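Local structure of kynurenine formamidase (Bacillus anthracis, 4CO9) at residues Ile75-Gly80 against Ser170-Glu175; Ser151-Asp156 against Leu160-Gln165. The protein catalyses the zinc-dependent hydrolysis of N-formyl-L-kynurenine to L-kynurenine and formate, the second step of tryptophan degradation through the kynurenine pathway. One frame throughout, in Å; residues are numbered along the deposited sequence. Where two conformers were deposited one is given.

Interaction 1 of 2, residues Ile75-Gly80 against Ser170-Glu175; sequences IQVYVG and SIHILE. With ZN (zinc ion), chain O; ZN (zinc ion), chain P.
The phenolic oxygen of Tyr78 is gripped from two directions: it accepts the N-H of His172 ND1 (Tyr78 OH to His172 ND1 3.0 Å, 154° at the hydrogen) and is itself the donor to water 1, 2.7 Å from Tyr78 OH. The same water takes the N-H of Ile173, with 2.9 Å between Ile173 N and the water oxygen, so the phenol is tied both to the imidazole and, through the water, to the backbone of strand 172-175, which carries His172. Tyr78 OH lies near the plane of the imidazole, at its edge, while the two ring planes stand at 87° to each other. Val77 closes the histidine from another side. Val77 CG1 sits over one face of the imidazole, 3.6 Å from His172 CG and displaced toward the rim, in a CH-pi contact; placing this methyl opposite the backbone N (chi1 171°) also sets it above the centre of the Tyr78 ring. Polar edge and apolar face together should restrict the rotation of the imidazole. Three residues farther along, Glu175 OE1 bridges both zinc ions, and Glu175 OE2 is 2.1 Å from the zinc ion that His163 also binds. Val77 and His172 also pack on Leu144 of strand 144-147, Tyr78 rests on Ile57 of strand 56-58, and the contact thus fastens the loop before strand 81-86 onto strand 172-175, between those two neighbours in the main sheet.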
loop_
_atom_site.group_PDB
_atom_site.type_symbol
_atom_site.label_atom_id
_atom_site.label_comp_id
_atom_site.label_asym_id
_atom_site.label_seq_id
_atom_site.Cartn_x
_atom_site.Cartn_y
_atom_site.Cartn_z
ATOM N N ILE C 75 2.239 4.564 11.708
ATOM C CA ILE C 75 1.233 3.778 10.967
ATOM C C ILE C 75 -0.169 3.772 11.595
ATOM O O ILE C 75 -1.145 3.609 10.862
ATOM C CB ILE C 75 1.687 2.329 10.689
ATOM C CG1 ILE C 75 1.979 1.579 11.995
ATOM C CG2 ILE C 75 2.894 2.335 9.751
ATOM C CD1 ILE C 75 2.278 0.109 11.783
ATOM N N GLN C 76 -0.275 4.008 12.913
ATOM C CA GLN C 76 -1.598 4.023 13.585
ATOM C C GLN C 76 -2.491 5.098 13.009
ATOM O O GLN C 76 -3.696 4.964 13.054
ATOM C CB GLN C 76 -1.389 4.185 15.125
ATOM C CG GLN C 76 -0.266 3.355 15.838
ATOM C CD GLN C 76 -0.306 1.864 15.557
ATOM O OE1 GLN C 76 -1.378 1.250 15.501
ATOM N NE2 GLN C 76 0.867 1.280 15.371
ATOM N N VAL C 77 -1.887 6.173 12.509
ATOM C CA VAL C 77 -2.631 7.276 11.946
ATOM C C VAL C 77 -3.463 6.859 10.736
ATOM O O VAL C 77 -4.577 7.365 10.519
ATOM C CB VAL C 77 -1.671 8.411 11.531
ATOM C CG1 VAL C 77 -2.402 9.481 10.730
ATOM C CG2 VAL C 77 -1.042 9.049 12.759
ATOM N N TYR C 78 -2.941 5.901 9.979
ATOM C CA TYR C 78 -3.514 5.556 8.682
ATOM C C TYR C 78 -4.477 4.360 8.699
ATOM O O TYR C 78 -4.906 3.916 7.638
ATOM C CB TYR C 78 -2.381 5.306 7.686
ATOM C CG TYR C 78 -1.508 6.507 7.494
ATOM C CD1 TYR C 78 -1.863 7.502 6.591
ATOM C CD2 TYR C 78 -0.353 6.685 8.243
ATOM C CE1 TYR C 78 -1.070 8.632 6.415
ATOM C CE2 TYR C 78 0.442 7.811 8.084
ATOM C CZ TYR C 78 0.079 8.784 7.159
ATOM O OH TYR C 78 0.861 9.912 6.987
ATOM N N VAL C 79 -4.796 3.835 9.890
ATOM C CA VAL C 79 -5.777 2.770 10.026
ATOM C C VAL C 79 -6.703 3.094 11.189
ATOM O O VAL C 79 -6.240 3.279 12.312
ATOM C CB VAL C 79 -5.112 1.408 10.312
ATOM C CG1 VAL C 79 -6.161 0.300 10.335
ATOM C CG2 VAL C 79 -4.049 1.092 9.262
ATOM N N GLY C 80 -8.007 3.091 10.940
ATOM C CA GLY C 80 -8.968 3.232 12.028
ATOM C C GLY C 80 -10.211 4.006 11.648
ATOM O O GLY C 80 -10.410 4.331 10.472
ATOM N N SER C 170 -0.050 18.175 13.740
ATOM C CA SER C 170 -0.023 16.723 13.758
ATOM C C SER C 170 -1.128 16.075 12.923
ATOM O O SER C 170 -1.510 14.949 13.195
ATOM C CB SER C 170 -0.050 16.204 15.205
ATOM O OG SER C 170 1.164 16.526 15.845
ATOM N N ILE C 171 -1.607 16.788 11.905
ATOM C CA ILE C 171 -2.630 16.268 11.013
ATOM C C ILE C 171 -1.976 15.815 9.712
ATOM O O ILE C 171 -1.373 16.601 8.998
ATOM C CB ILE C 171 -3.697 17.304 10.665
ATOM C CG1 ILE C 171 -4.334 17.840 11.943
ATOM C CG2 ILE C 171 -4.745 16.689 9.746
ATOM C CD1 ILE C 171 -5.255 19.016 11.718
ATOM N N HIS C 172 -2.136 14.530 9.427
ATOM C CA HIS C 172 -1.558 13.900 8.261
ATOM C C HIS C 172 -2.473 14.087 7.062
ATOM O O HIS C 172 -3.626 14.437 7.221
ATOM C CB HIS C 172 -1.317 12.444 8.572
ATOM C CG HIS C 172 -0.316 12.240 9.664
ATOM N ND1 HIS C 172 0.849 11.537 9.477
ATOM C CD2 HIS C 172 -0.291 12.674 10.944
ATOM C CE1 HIS C 172 1.540 11.522 10.604
ATOM N NE2 HIS C 172 0.874 12.211 11.506
ATOM N N ILE C 173 -1.933 13.861 5.868
ATOM C CA ILE C 173 -2.585 14.260 4.621
ATOM C C ILE C 173 -2.706 13.106 3.644
ATOM O O ILE C 173 -1.713 12.448 3.322
ATOM C CB ILE C 173 -1.801 15.404 3.936
ATOM C CG1 ILE C 173 -1.805 16.644 4.833
ATOM C CG2 ILE C 173 -2.408 15.739 2.568
ATOM C CD1 ILE C 173 -0.845 17.729 4.393
ATOM N N LEU C 174 -3.931 12.911 3.153
ATOM C CA LEU C 174 -4.265 11.905 2.166
ATOM C C LEU C 174 -4.965 12.604 1.014
ATOM O O LEU C 174 -5.925 13.337 1.230
ATOM C CB LEU C 174 -5.172 10.863 2.826
ATOM C CG LEU C 174 -5.922 9.858 1.965
ATOM C CD1 LEU C 174 -4.954 9.008 1.150
ATOM C CD2 LEU C 174 -6.800 8.992 2.848
ATOM N N GLU C 175 -4.480 12.395 -0.205
ATOM C CA GLU C 175 -4.984 13.087 -1.385
ATOM C C GLU C 175 -5.478 12.110 -2.451
ATOM O O GLU C 175 -5.063 10.943 -2.484
ATOM C CB GLU C 175 -3.897 14.006 -1.957
ATOM C CG GLU C 175 -3.656 15.226 -1.085
ATOM C CD GLU C 175 -2.310 15.893 -1.300
ATOM O OE1 GLU C 175 -1.386 15.245 -1.841
ATOM O OE2 GLU C 175 -2.178 17.086 -0.902
HETATM ZN ZN ZN O . -0.090 17.353 -1.075
HETATM ZN ZN ZN P . 0.858 14.806 -2.577
HETATM O O HOH W 1 0.231 11.963 5.321
HETATM O O HOH W 2 1.135 16.839 -2.605
HETATM O O HOH W 3 -0.631 18.904 -3.002
#

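Interaction 2 of 2, residues Ser151-Asp156 against Leu160-Gln165; sequences SVDPLD and LAAHHQ. With ZN (zinc ion), chain O.
Asp153 reaches from its loop into the first turn of helix 161-168, and its side chain is engaged along its whole length. Asp153 CB packs against a methyl of Leu160, 3.8 Å from Leu160 CD2. Beyond it CG, on the side opposite the carbonyl carbon (chi1 -81°), lies over the backbone of Leu160, with Asp153 CG 3.4 Å from Leu160 CA. Asp153 OD1 then takes the N-H of Ala162 on its syn lone pair (2.9 Å to Ala162 N). Asp153 OD2 has two donors: His163 N comes in on the syn side, somewhat out of the carboxylate plane, and His163 ND1, 2.7 Å away, uses the anti lone pair. Carboxylate and imidazole are nearly coplanar, 29° apart, which restrains the rotation of the ring, and Val152 CG2 lies over one of its faces, 3.5 Å from His163 ND1. His163 NE2, at the other end of the ring, binds a zinc ion at 2.3 Å. The charge of Asp153 probably makes the imidazole a stronger zinc ligand and is well placed to interact with the helix N-terminus. A second-shell carboxylate hydrogen-bonded to the far nitrogen of a metal-bound histidine is familiar from zinc enzymes, here serving the binuclear site completed by His52, His56, Asp58 and Glu175.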
loop_
_atom_site.group_PDB
_atom_site.type_symbol
_atom_site.label_atom_id
_atom_site.label_comp_id
_atom_site.label_asym_id
_atom_site.label_seq_id
_atom_site.Cartn_x
_atom_site.Cartn_y
_atom_site.Cartn_z
ATOM N N SER C 151 -4.636 18.046 -4.056
ATOM C CA SER C 151 -3.950 18.875 -3.092
ATOM C C SER C 151 -4.889 19.463 -2.042
ATOM O O SER C 151 -6.091 19.606 -2.277
ATOM C CB SER C 151 -3.217 20.002 -3.802
ATOM O OG SER C 151 -2.323 20.652 -2.905
ATOM N N VAL C 152 -4.316 19.779 -0.887
ATOM C CA VAL C 152 -5.015 20.560 0.149
ATOM C C VAL C 152 -4.773 22.068 -0.013
ATOM O O VAL C 152 -5.428 22.866 0.654
ATOM C CB VAL C 152 -4.626 20.125 1.577
ATOM C CG1 VAL C 152 -5.034 18.678 1.817
ATOM C CG2 VAL C 152 -3.139 20.332 1.841
ATOM N N ASP C 153 -3.836 22.451 -0.883
ATOM C CA ASP C 153 -3.567 23.857 -1.198
ATOM C C ASP C 153 -3.908 24.142 -2.654
ATOM O O ASP C 153 -4.028 23.203 -3.471
ATOM C CB ASP C 153 -2.096 24.182 -0.968
ATOM C CG ASP C 153 -1.782 24.453 0.480
ATOM O OD1 ASP C 153 -2.342 25.416 1.038
ATOM O OD2 ASP C 153 -0.973 23.706 1.061
ATOM N N PRO C 154 -4.059 25.433 -3.006
ATOM C CA PRO C 154 -4.341 25.737 -4.405
ATOM C C PRO C 154 -3.230 25.203 -5.304
ATOM O O PRO C 154 -2.063 25.171 -4.900
ATOM C CB PRO C 154 -4.392 27.272 -4.440
ATOM C CG PRO C 154 -4.717 27.673 -3.038
ATOM C CD PRO C 154 -4.026 26.650 -2.181
ATOM N N LEU C 155 -3.597 24.815 -6.516
ATOM C CA LEU C 155 -2.657 24.158 -7.426
ATOM C C LEU C 155 -1.448 25.028 -7.793
ATOM O O LEU C 155 -0.366 24.506 -8.044
ATOM C CB LEU C 155 -3.380 23.721 -8.699
ATOM C CG LEU C 155 -4.544 22.749 -8.507
ATOM C CD1 LEU C 155 -5.200 22.469 -9.852
ATOM C CD2 LEU C 155 -4.097 21.458 -7.836
ATOM N N ASP C 156 -1.632 26.342 -7.820
ATOM C CA ASP C 156 -0.553 27.277 -8.195
ATOM C C ASP C 156 0.175 27.896 -6.992
ATOM O O ASP C 156 1.067 28.734 -7.167
ATOM C CB ASP C 156 -1.119 28.388 -9.099
ATOM C CG ASP C 156 -2.198 29.237 -8.404
ATOM O OD1 ASP C 156 -2.608 28.908 -7.258
ATOM O OD2 ASP C 156 -2.638 30.237 -9.017
ATOM N N LEU C 160 2.000 26.869 0.268
ATOM C CA LEU C 160 1.442 25.616 0.795
ATOM C C LEU C 160 1.088 25.739 2.272
ATOM O O LEU C 160 1.526 24.939 3.102
ATOM C CB LEU C 160 2.404 24.433 0.581
ATOM C CG LEU C 160 2.789 24.081 -0.856
ATOM C CD1 LEU C 160 3.494 22.736 -0.878
ATOM C CD2 LEU C 160 1.579 24.041 -1.771
ATOM N N ALA C 161 0.307 26.768 2.576
ATOM C CA ALA C 161 -0.029 27.079 3.950
ATOM C C ALA C 161 -0.781 25.931 4.607
ATOM O O ALA C 161 -0.511 25.607 5.751
ATOM C CB ALA C 161 -0.845 28.358 4.011
ATOM N N ALA C 162 -1.703 25.310 3.878
ATOM C CA ALA C 162 -2.458 24.191 4.438
ATOM C C ALA C 162 -1.581 22.998 4.744
ATOM O O ALA C 162 -1.669 22.450 5.841
ATOM C CB ALA C 162 -3.597 23.787 3.522
ATOM N N HIS C 163 -0.707 22.611 3.813
ATOM C CA HIS C 163 0.225 21.504 4.099
ATOM C C HIS C 163 1.005 21.777 5.393
ATOM O O HIS C 163 1.074 20.935 6.287
ATOM C CB HIS C 163 1.243 21.310 2.984
ATOM C CG HIS C 163 0.712 20.616 1.773
ATOM N ND1 HIS C 163 0.081 21.285 0.752
ATOM C CD2 HIS C 163 0.748 19.312 1.402
ATOM C CE1 HIS C 163 -0.240 20.429 -0.202
ATOM N NE2 HIS C 163 0.150 19.225 0.170
ATOM N N HIS C 164 1.600 22.958 5.469
ATOM C CA HIS C 164 2.427 23.326 6.610
ATOM C C HIS C 164 1.635 23.353 7.914
ATOM O O HIS C 164 2.079 22.803 8.918
ATOM C CB HIS C 164 3.106 24.688 6.377
ATOM C CG HIS C 164 4.328 24.611 5.525
ATOM N ND1 HIS C 164 4.298 24.820 4.164
ATOM C CD2 HIS C 164 5.614 24.338 5.838
ATOM C CE1 HIS C 164 5.519 24.687 3.680
ATOM N NE2 HIS C 164 6.337 24.402 4.674
ATOM N N GLN C 165 0.475 24.004 7.902
ATOM C CA GLN C 165 -0.300 24.151 9.124
ATOM C C GLN C 165 -0.852 22.814 9.596
ATOM O O GLN C 165 -0.864 22.537 10.799
ATOM C CB GLN C 165 -1.408 25.187 8.954
ATOM C CG GLN C 165 -0.891 26.620 8.945
ATOM C CD GLN C 165 -0.076 26.938 10.189
ATOM O OE1 GLN C 165 -0.556 26.790 11.311
ATOM N NE2 GLN C 165 1.170 27.351 9.994
HETATM ZN ZN ZN O . -0.090 17.353 -1.075
HETATM O O HOH W 2 1.135 16.839 -2.605
HETATM O O HOH W 3 -0.631 18.904 -3.002
#

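Overall arrangement
Interactions 1 and 2 lie about 17 Å apart between centres, yet they converge on the zinc ion bound by His163 and Glu175, where Glu175 OE2 and His163 NE2 are 3.3 Å apart. The two elements are consecutive in the chain: helix 161-168, which presents His163, is followed, after a short turn, by strand 172-175, which presents Glu175. Ile173 CD1 packs 3.7 Å from His163 CD2, bringing the strand up against the imidazole. Residues 151-156 approach the same carboxylate, with a weak hydrogen bond from Val152 N to Glu175 OE2. Water 2 bridges the two zinc ions, and Ser151 adjoins substrate-binding Trp22. Each interaction also touches the second subunit of the homodimer.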